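Local coordinates for ribosomal-protein-S5-alanine N-acetyltransferase (Vibrio fischeri, PDB 3IGR) that probably transfers the acetyl group of acetyl-CoA to the N-terminal alanine of ribosomal protein uS5, as a GNAT-fold acetyltransferase of the RimJ subfamily, at residues Phe5-His9 / Tyr10-Leu14; Ala145-Leu148 / Ala149-Phe153; Gln53-Leu56 / Gln57-Glu60. All blocks are in the same frame, centred on the assembly; numbering follows the deposited sequence.

Contact 1. Residues Phe5-His9 / Tyr10-Leu14; sequences FEFEH and YQVRL
F5 and V12 exchange two short, nearly straight backbone bonds, F5 N to V12 O at 2.7 Å and V12 N to F5 O at 2.6 Å, both in the plane of the accepting carbonyl. Nearer the turn, F7 and Y10 form the second hydrogen-bonded pair: Y10 N lies 2.8 Å from F7 O and F7 N a longer 3.1 Å from Y10 O. Between them E6 and Q11 are a non-hydrogen-bonded pair. The type II' turn F7-Y10 closes this antiparallel hairpin with E8 and H9 at its corner. A chi1 of 55° swings the F7 ring across toward the partner strand, where Y10 CB lies over one face, 4.2 Å from the centroid. F7 CE2 also meets V12 CG2 at 3.7 Å. The H9 imidazole runs beside the Y10 phenol, pointing the same way, with centroids 4.2 Å apart and planes at 33°. F7 CE1 comes obliquely against Y10 CD2, and with H9 on the Y10 ring the three form an aromatic cluster. On the other face of the sheet E6 CG touches Q11 CB at 3.9 Å; beyond, the E6 carboxylate makes a salt bridge to K75 and the Q11 amide bonds to S4. The face bearing F5, F7, Y10 and V12 packs on helix 112-126, while strand 10-14 pairs along its other edge with strand 68-74.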
loop_
_atom_site.group_PDB
_atom_site.type_symbol
_atom_site.label_atom_id
_atom_site.label_comp_id
_atom_site.label_asym_id
_atom_site.label_seq_id
_atom_site.Cartn_x
_atom_site.Cartn_y
_atom_site.Cartn_z
ATOM N N PHE A 5 13.201 -8.872 -10.046
ATOM C CA PHE A 5 12.630 -7.596 -9.655
ATOM C C PHE A 5 13.591 -6.822 -8.768
ATOM O O PHE A 5 14.235 -7.378 -7.877
ATOM C CB PHE A 5 11.257 -7.767 -8.984
ATOM C CG PHE A 5 10.350 -8.726 -9.705
ATOM C CD1 PHE A 5 9.537 -8.282 -10.745
ATOM C CD2 PHE A 5 10.335 -10.083 -9.371
ATOM C CE1 PHE A 5 8.692 -9.170 -11.430
ATOM C CE2 PHE A 5 9.495 -10.983 -10.064
ATOM C CZ PHE A 5 8.679 -10.519 -11.084
ATOM N N GLU A 6 13.694 -5.527 -9.026
ATOM C CA GLU A 6 14.588 -4.698 -8.242
ATOM C C GLU A 6 13.833 -3.511 -7.665
ATOM O O GLU A 6 12.955 -2.959 -8.309
ATOM C CB GLU A 6 15.793 -4.271 -9.080
ATOM C CG GLU A 6 16.835 -5.402 -9.233
ATOM C CD GLU A 6 18.016 -5.024 -10.108
ATOM O OE1 GLU A 6 17.842 -4.182 -11.018
ATOM O OE2 GLU A 6 19.129 -5.574 -9.887
ATOM N N PHE A 7 14.151 -3.171 -6.421
ATOM C CA PHE A 7 13.647 -1.964 -5.788
ATOM C C PHE A 7 14.675 -1.590 -4.738
ATOM O O PHE A 7 15.269 -2.476 -4.103
ATOM C CB PHE A 7 12.246 -2.161 -5.173
ATOM C CG PHE A 7 12.153 -3.305 -4.180
ATOM C CD1 PHE A 7 12.453 -3.105 -2.831
ATOM C CD2 PHE A 7 11.747 -4.578 -4.595
ATOM C CE1 PHE A 7 12.370 -4.157 -1.910
ATOM C CE2 PHE A 7 11.649 -5.642 -3.682
ATOM C CZ PHE A 7 11.966 -5.432 -2.335
ATOM N N GLU A 8 14.879 -0.284 -4.578
ATOM C CA GLU A 8 15.890 0.255 -3.679
ATOM C C GLU A 8 17.228 -0.450 -3.896
ATOM O O GLU A 8 17.683 -0.515 -5.033
ATOM C CB GLU A 8 15.403 0.221 -2.231
ATOM C CG GLU A 8 14.839 1.579 -1.797
ATOM C CD GLU A 8 13.666 1.445 -0.862
ATOM O OE1 GLU A 8 13.232 2.476 -0.309
ATOM O OE2 GLU A 8 13.182 0.306 -0.672
ATOM N N HIS A 9 17.848 -0.977 -2.838
ATOM C CA HIS A 9 19.083 -1.766 -2.992
ATOM C C HIS A 9 18.858 -3.293 -2.903
ATOM O O HIS A 9 19.761 -4.058 -2.542
ATOM C CB HIS A 9 20.189 -1.276 -2.041
ATOM C CG HIS A 9 19.807 -1.289 -0.590
ATOM N ND1 HIS A 9 19.209 -0.212 0.033
ATOM C CD2 HIS A 9 19.966 -2.236 0.365
ATOM C CE1 HIS A 9 19.004 -0.504 1.307
ATOM N NE2 HIS A 9 19.459 -1.723 1.534
ATOM N N TYR A 10 17.651 -3.721 -3.262
ATOM C CA TYR A 10 17.253 -5.136 -3.211
ATOM C C TYR A 10 16.918 -5.716 -4.586
ATOM O O TYR A 10 16.527 -4.987 -5.504
ATOM C CB TYR A 10 16.052 -5.316 -2.279
ATOM C CG TYR A 10 16.289 -4.759 -0.901
ATOM C CD1 TYR A 10 17.055 -5.466 0.028
ATOM C CD2 TYR A 10 15.791 -3.508 -0.530
ATOM C CE1 TYR A 10 17.300 -4.954 1.293
ATOM C CE2 TYR A 10 16.036 -2.985 0.750
ATOM C CZ TYR A 10 16.789 -3.724 1.652
ATOM O OH TYR A 10 17.048 -3.251 2.921
ATOM N N GLN A 11 17.097 -7.027 -4.713
ATOM C CA GLN A 11 16.713 -7.773 -5.912
ATOM C C GLN A 11 15.965 -9.041 -5.499
ATOM O O GLN A 11 16.427 -9.769 -4.622
ATOM C CB GLN A 11 17.947 -8.169 -6.731
ATOM C CG GLN A 11 17.610 -9.079 -7.919
ATOM C CD GLN A 11 18.824 -9.512 -8.712
ATOM O OE1 GLN A 11 19.965 -9.343 -8.275
ATOM N NE2 GLN A 11 18.583 -10.083 -9.889
ATOM N N VAL A 12 14.808 -9.274 -6.117
ATOM C CA VAL A 12 14.030 -10.494 -5.919
ATOM C C VAL A 12 14.161 -11.273 -7.215
ATOM O O VAL A 12 13.852 -10.761 -8.300
ATOM C CB VAL A 12 12.533 -10.208 -5.632
ATOM C CG1 VAL A 12 11.786 -11.500 -5.250
ATOM C CG2 VAL A 12 12.389 -9.170 -4.529
ATOM N N ARG A 13 14.644 -12.504 -7.109
ATOM C CA ARG A 13 14.921 -13.309 -8.283
ATOM C C ARG A 13 14.783 -14.755 -7.897
ATOM O O ARG A 13 14.707 -15.076 -6.712
ATOM C CB ARG A 13 16.329 -13.022 -8.839
ATOM C CG ARG A 13 17.483 -13.294 -7.871
ATOM C CD ARG A 13 18.780 -13.511 -8.646
ATOM N NE ARG A 13 19.964 -13.609 -7.789
ATOM C CZ ARG A 13 20.327 -14.697 -7.109
ATOM N NH1 ARG A 13 19.598 -15.814 -7.157
ATOM N NH2 ARG A 13 21.428 -14.667 -6.373
ATOM N N LEU A 14 14.736 -15.629 -8.894
ATOM C CA LEU A 14 14.699 -17.065 -8.618
ATOM C C LEU A 14 16.046 -17.509 -8.062
ATOM O O LEU A 14 17.091 -17.012 -8.474
ATOM C CB LEU A 14 14.321 -17.855 -9.872
ATOM C CG LEU A 14 12.853 -17.742 -10.308
ATOM C CD1 LEU A 14 12.616 -18.447 -11.653
ATOM C CD2 LEU A 14 11.904 -18.310 -9.246
#

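Contact 2. Residues Ala145-Leu148 / Ala149-Phe153; sequences AKVL and AALGF
A Schellman motif ends helix 142-150, and it is built where the L148 carbonyl meets the chain turning back through F153. F153 N reaches L148 O at 3.1 Å, while G152 N bonds to A149 O, also at 3.1 Å; G152 is the C-prime residue, with a positive phi of 77°. L148 O takes a second donor, L151 N at 3.2 Å, from the opposite face of the carbonyl plane. This donor stands well above that plane, whereas F153 N is tilted from it by 30°. The regular helical ladder is still intact just before, A149 N lying 2.9 Å from A145 O, but the last rung, L151 N to V147 O, is weak. With CG anti to the carbonyl carbon (chi1 -65°), L148 carries CD2 over the centre of the F153 ring, 3.8 Å from the centroid, a CH-pi contact close to the ring normal. V147 CG1 and L151 CD1 lie alongside at 4.0 Å. L148 and F153 both continue onto A135 and T175 of the central sheet, and L151 turns to helix 112-126. Two N-H groups thus hold L148 O, L151 N from off its lone pairs, and the CH-pi contact adds an apolar tie between L148 and F153.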
loop_
_atom_site.group_PDB
_atom_site.type_symbol
_atom_site.label_atom_id
_atom_site.label_comp_id
_atom_site.label_asym_id
_atom_site.label_seq_id
_atom_site.Cartn_x
_atom_site.Cartn_y
_atom_site.Cartn_z
ATOM N N ALA A 145 0.344 -11.197 9.321
ATOM C CA ALA A 145 -1.049 -10.803 9.070
ATOM C C ALA A 145 -1.094 -9.478 8.302
ATOM O O ALA A 145 -1.857 -9.341 7.350
ATOM C CB ALA A 145 -1.825 -10.662 10.380
ATOM N N LYS A 146 -0.265 -8.522 8.716
ATOM C CA LYS A 146 -0.262 -7.188 8.104
ATOM C C LYS A 146 0.228 -7.189 6.666
ATOM O O LYS A 146 -0.314 -6.473 5.826
ATOM C CB LYS A 146 0.494 -6.176 8.964
ATOM C CG LYS A 146 -0.422 -5.390 9.930
ATOM C CD LYS A 146 -1.507 -6.293 10.590
ATOM C CE LYS A 146 -2.785 -6.421 9.727
ATOM N NZ LYS A 146 -3.679 -7.529 10.163
ATOM N N VAL A 147 1.228 -8.016 6.380
ATOM C CA VAL A 147 1.683 -8.209 5.020
ATOM C C VAL A 147 0.504 -8.661 4.151
ATOM O O VAL A 147 0.175 -8.007 3.163
ATOM C CB VAL A 147 2.836 -9.241 4.939
ATOM C CG1 VAL A 147 3.012 -9.743 3.503
ATOM C CG2 VAL A 147 4.132 -8.630 5.466
ATOM N N LEU A 148 -0.127 -9.767 4.541
ATOM C CA LEU A 148 -1.231 -10.349 3.775
ATOM C C LEU A 148 -2.391 -9.371 3.602
ATOM O O LEU A 148 -2.933 -9.240 2.503
ATOM C CB LEU A 148 -1.703 -11.668 4.402
ATOM C CG LEU A 148 -0.666 -12.802 4.375
ATOM C CD1 LEU A 148 -1.142 -14.009 5.163
ATOM C CD2 LEU A 148 -0.331 -13.212 2.960
ATOM N N ALA A 149 -2.755 -8.673 4.675
ATOM C CA ALA A 149 -3.817 -7.674 4.596
ATOM C C ALA A 149 -3.453 -6.583 3.592
ATOM O O ALA A 149 -4.296 -6.152 2.788
ATOM C CB ALA A 149 -4.090 -7.057 5.981
ATOM N N ALA A 150 -2.197 -6.142 3.621
ATOM C CA ALA A 150 -1.765 -5.037 2.765
ATOM C C ALA A 150 -1.803 -5.425 1.280
ATOM O O ALA A 150 -1.926 -4.554 0.400
ATOM C CB ALA A 150 -0.373 -4.554 3.158
ATOM N N LEU A 151 -1.707 -6.727 1.018
ATOM C CA LEU A 151 -1.656 -7.255 -0.339
ATOM C C LEU A 151 -3.008 -7.730 -0.837
ATOM O O LEU A 151 -3.116 -8.295 -1.931
ATOM C CB LEU A 151 -0.625 -8.383 -0.397
ATOM C CG LEU A 151 0.796 -7.855 -0.175
ATOM C CD1 LEU A 151 1.784 -8.995 -0.281
ATOM C CD2 LEU A 151 1.109 -6.788 -1.199
ATOM N N GLY A 152 -4.038 -7.494 -0.032
ATOM C CA GLY A 152 -5.402 -7.822 -0.405
ATOM C C GLY A 152 -5.814 -9.280 -0.325
ATOM O O GLY A 152 -6.772 -9.664 -0.989
ATOM N N PHE A 153 -5.091 -10.098 0.454
ATOM C CA PHE A 153 -5.522 -11.481 0.757
ATOM C C PHE A 153 -6.763 -11.442 1.627
ATOM O O PHE A 153 -6.866 -10.604 2.510
ATOM C CB PHE A 153 -4.424 -12.270 1.463
ATOM C CG PHE A 153 -3.340 -12.756 0.538
ATOM C CD1 PHE A 153 -2.421 -11.868 -0.009
ATOM C CD2 PHE A 153 -3.233 -14.106 0.228
ATOM C CE1 PHE A 153 -1.411 -12.313 -0.864
ATOM C CE2 PHE A 153 -2.232 -14.570 -0.642
ATOM C CZ PHE A 153 -1.312 -13.680 -1.180
#

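Contact 3. Residues Gln53-Leu56 / Gln57-Glu60; sequences QRLL and QLVE
With chi1 at -69° in L55 and -74° in L58, each leucine carries CG anti to its carbonyl carbon, and the two branches run out on the same flank of helix 48-63 until L55 CD2 and L58 CD1 come to 4.3 Å. This is a loose i to i+3 apolar contact along an ordinary alpha helix, one of those that lie between strands 10-14 and 68-74 in the chain of this GNAT domain. The backbone ladder beneath sets the spacing. Q57 N meets Q53 O at 3.2 Å and L58 N meets R54 O at 3.0 Å, each donor in the plane of its carbonyl. V59 N reaches L55 O at 2.7 Å along a nearly straight N-H line, the shortest of these four bonds, while the next rung, E60 N to L56 O, opens to 3.4 Å and is weak. Several side chains lean on these same carbonyls: L58 CG passes 3.5 Å from R54 O, beside the bond that this oxygen accepts. Much of the segment is exposed; L55, the buried residue, touches I15, while the exposed L56 and V59 touch S17 in the loop after strand 10-14. R54 points elsewhere, its guanidinium in a cation-pi contact with the ring of W51, one turn earlier, and its side chain against F45. At V59 the CG2 branch lies beside the backbone N and is pressed against the helix wall, 3.2 Å from L55 O.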
loop_
_atom_site.group_PDB
_atom_site.type_symbol
_atom_site.label_atom_id
_atom_site.label_comp_id
_atom_site.label_asym_id
_atom_site.label_seq_id
_atom_site.Cartn_x
_atom_site.Cartn_y
_atom_site.Cartn_z
ATOM N N GLN A 53 21.819 -30.147 -3.085
ATOM C CA GLN A 53 20.840 -31.168 -3.462
ATOM C C GLN A 53 19.453 -30.571 -3.651
ATOM O O GLN A 53 18.812 -30.780 -4.680
ATOM C CB GLN A 53 20.782 -32.273 -2.398
ATOM C CG GLN A 53 22.067 -33.076 -2.244
ATOM C CD GLN A 53 22.453 -33.862 -3.501
ATOM O OE1 GLN A 53 23.637 -34.073 -3.769
ATOM N NE2 GLN A 53 21.452 -34.299 -4.269
ATOM N N ARG A 54 19.011 -29.832 -2.637
ATOM C CA ARG A 54 17.734 -29.138 -2.632
ATOM C C ARG A 54 17.597 -28.265 -3.885
ATOM O O ARG A 54 16.549 -28.243 -4.520
ATOM C CB ARG A 54 17.652 -28.296 -1.363
ATOM C CG ARG A 54 16.276 -27.992 -0.875
ATOM C CD ARG A 54 16.322 -27.688 0.614
ATOM N NE ARG A 54 14.990 -27.402 1.124
ATOM C CZ ARG A 54 14.212 -28.278 1.752
ATOM N NH1 ARG A 54 14.632 -29.517 1.985
ATOM N NH2 ARG A 54 13.011 -27.906 2.163
ATOM N N LEU A 55 18.682 -27.580 -4.251
ATOM C CA LEU A 55 18.687 -26.703 -5.421
ATOM C C LEU A 55 18.588 -27.463 -6.738
ATOM O O LEU A 55 17.920 -27.004 -7.668
ATOM C CB LEU A 55 19.898 -25.771 -5.406
ATOM C CG LEU A 55 19.807 -24.716 -4.300
ATOM C CD1 LEU A 55 21.183 -24.191 -3.935
ATOM C CD2 LEU A 55 18.887 -23.589 -4.711
ATOM N N LEU A 56 19.209 -28.641 -6.801
ATOM C CA LEU A 56 19.081 -29.504 -7.973
ATOM C C LEU A 56 17.622 -29.912 -8.213
ATOM O O LEU A 56 17.163 -29.953 -9.357
ATOM C CB LEU A 56 20.020 -30.714 -7.871
ATOM C CG LEU A 56 21.487 -30.543 -8.314
ATOM C CD1 LEU A 56 22.025 -29.098 -8.199
ATOM C CD2 LEU A 56 22.374 -31.496 -7.549
ATOM N N GLN A 57 16.883 -30.155 -7.131
ATOM C CA GLN A 57 15.452 -30.433 -7.224
ATOM C C GLN A 57 14.632 -29.196 -7.626
ATOM O O GLN A 57 13.754 -29.285 -8.485
ATOM C CB GLN A 57 14.928 -31.034 -5.913
ATOM C CG GLN A 57 15.087 -32.544 -5.833
ATOM C CD GLN A 57 14.837 -33.091 -4.443
ATOM O OE1 GLN A 57 15.622 -32.859 -3.525
ATOM N NE2 GLN A 57 13.750 -33.844 -4.286
ATOM N N LEU A 58 14.930 -28.055 -7.007
ATOM C CA LEU A 58 14.242 -26.795 -7.304
ATOM C C LEU A 58 14.472 -26.307 -8.730
ATOM O O LEU A 58 13.522 -25.938 -9.418
ATOM C CB LEU A 58 14.658 -25.706 -6.322
ATOM C CG LEU A 58 14.108 -25.787 -4.908
ATOM C CD1 LEU A 58 14.804 -24.741 -4.087
ATOM C CD2 LEU A 58 12.595 -25.596 -4.862
ATOM N N VAL A 59 15.729 -26.302 -9.163
ATOM C CA VAL A 59 16.081 -25.951 -10.534
ATOM C C VAL A 59 15.222 -26.763 -11.503
ATOM O O VAL A 59 14.775 -26.246 -12.537
ATOM C CB VAL A 59 17.601 -26.145 -10.788
ATOM C CG1 VAL A 59 17.931 -26.299 -12.277
ATOM C CG2 VAL A 59 18.382 -24.990 -10.175
ATOM N N GLU A 60 14.960 -28.016 -11.133
ATOM C CA GLU A 60 14.175 -28.929 -11.957
ATOM C C GLU A 60 12.694 -28.538 -11.958
ATOM O O GLU A 60 12.040 -28.538 -13.005
ATOM C CB GLU A 60 14.387 -30.375 -11.488
ATOM C CG GLU A 60 14.066 -31.452 -12.523
ATOM C CD GLU A 60 14.695 -31.120 -13.959
ATOM O OE1 GLU A 60 16.055 -31.115 -13.988
ATOM O OE2 GLU A 60 13.987 -30.999 -15.119
#

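From the N terminus, contact 1 comes first and closes the tight hairpin of strands 4-7 and 10-14 at the edge of the sheet. Contact 3 follows within helix 48-63, before the chain re-enters the sheet as strand 68-74, the neighbour of strand 10-14. Contact 2 comes last, where helix 142-150 turns into strand 154-162. The three are in series, neither nested nor crossing, and none touches another. The centres of contacts 1 and 2 lie about 20 Å apart. Those of contacts 1 and 3 are about 22 Å apart. Contacts 2 and 3, with centres about 30 Å apart, occupy opposite sides of the chain's centre. Helix 112-126 is common ground, meeting side chains of both contacts 1 and 2.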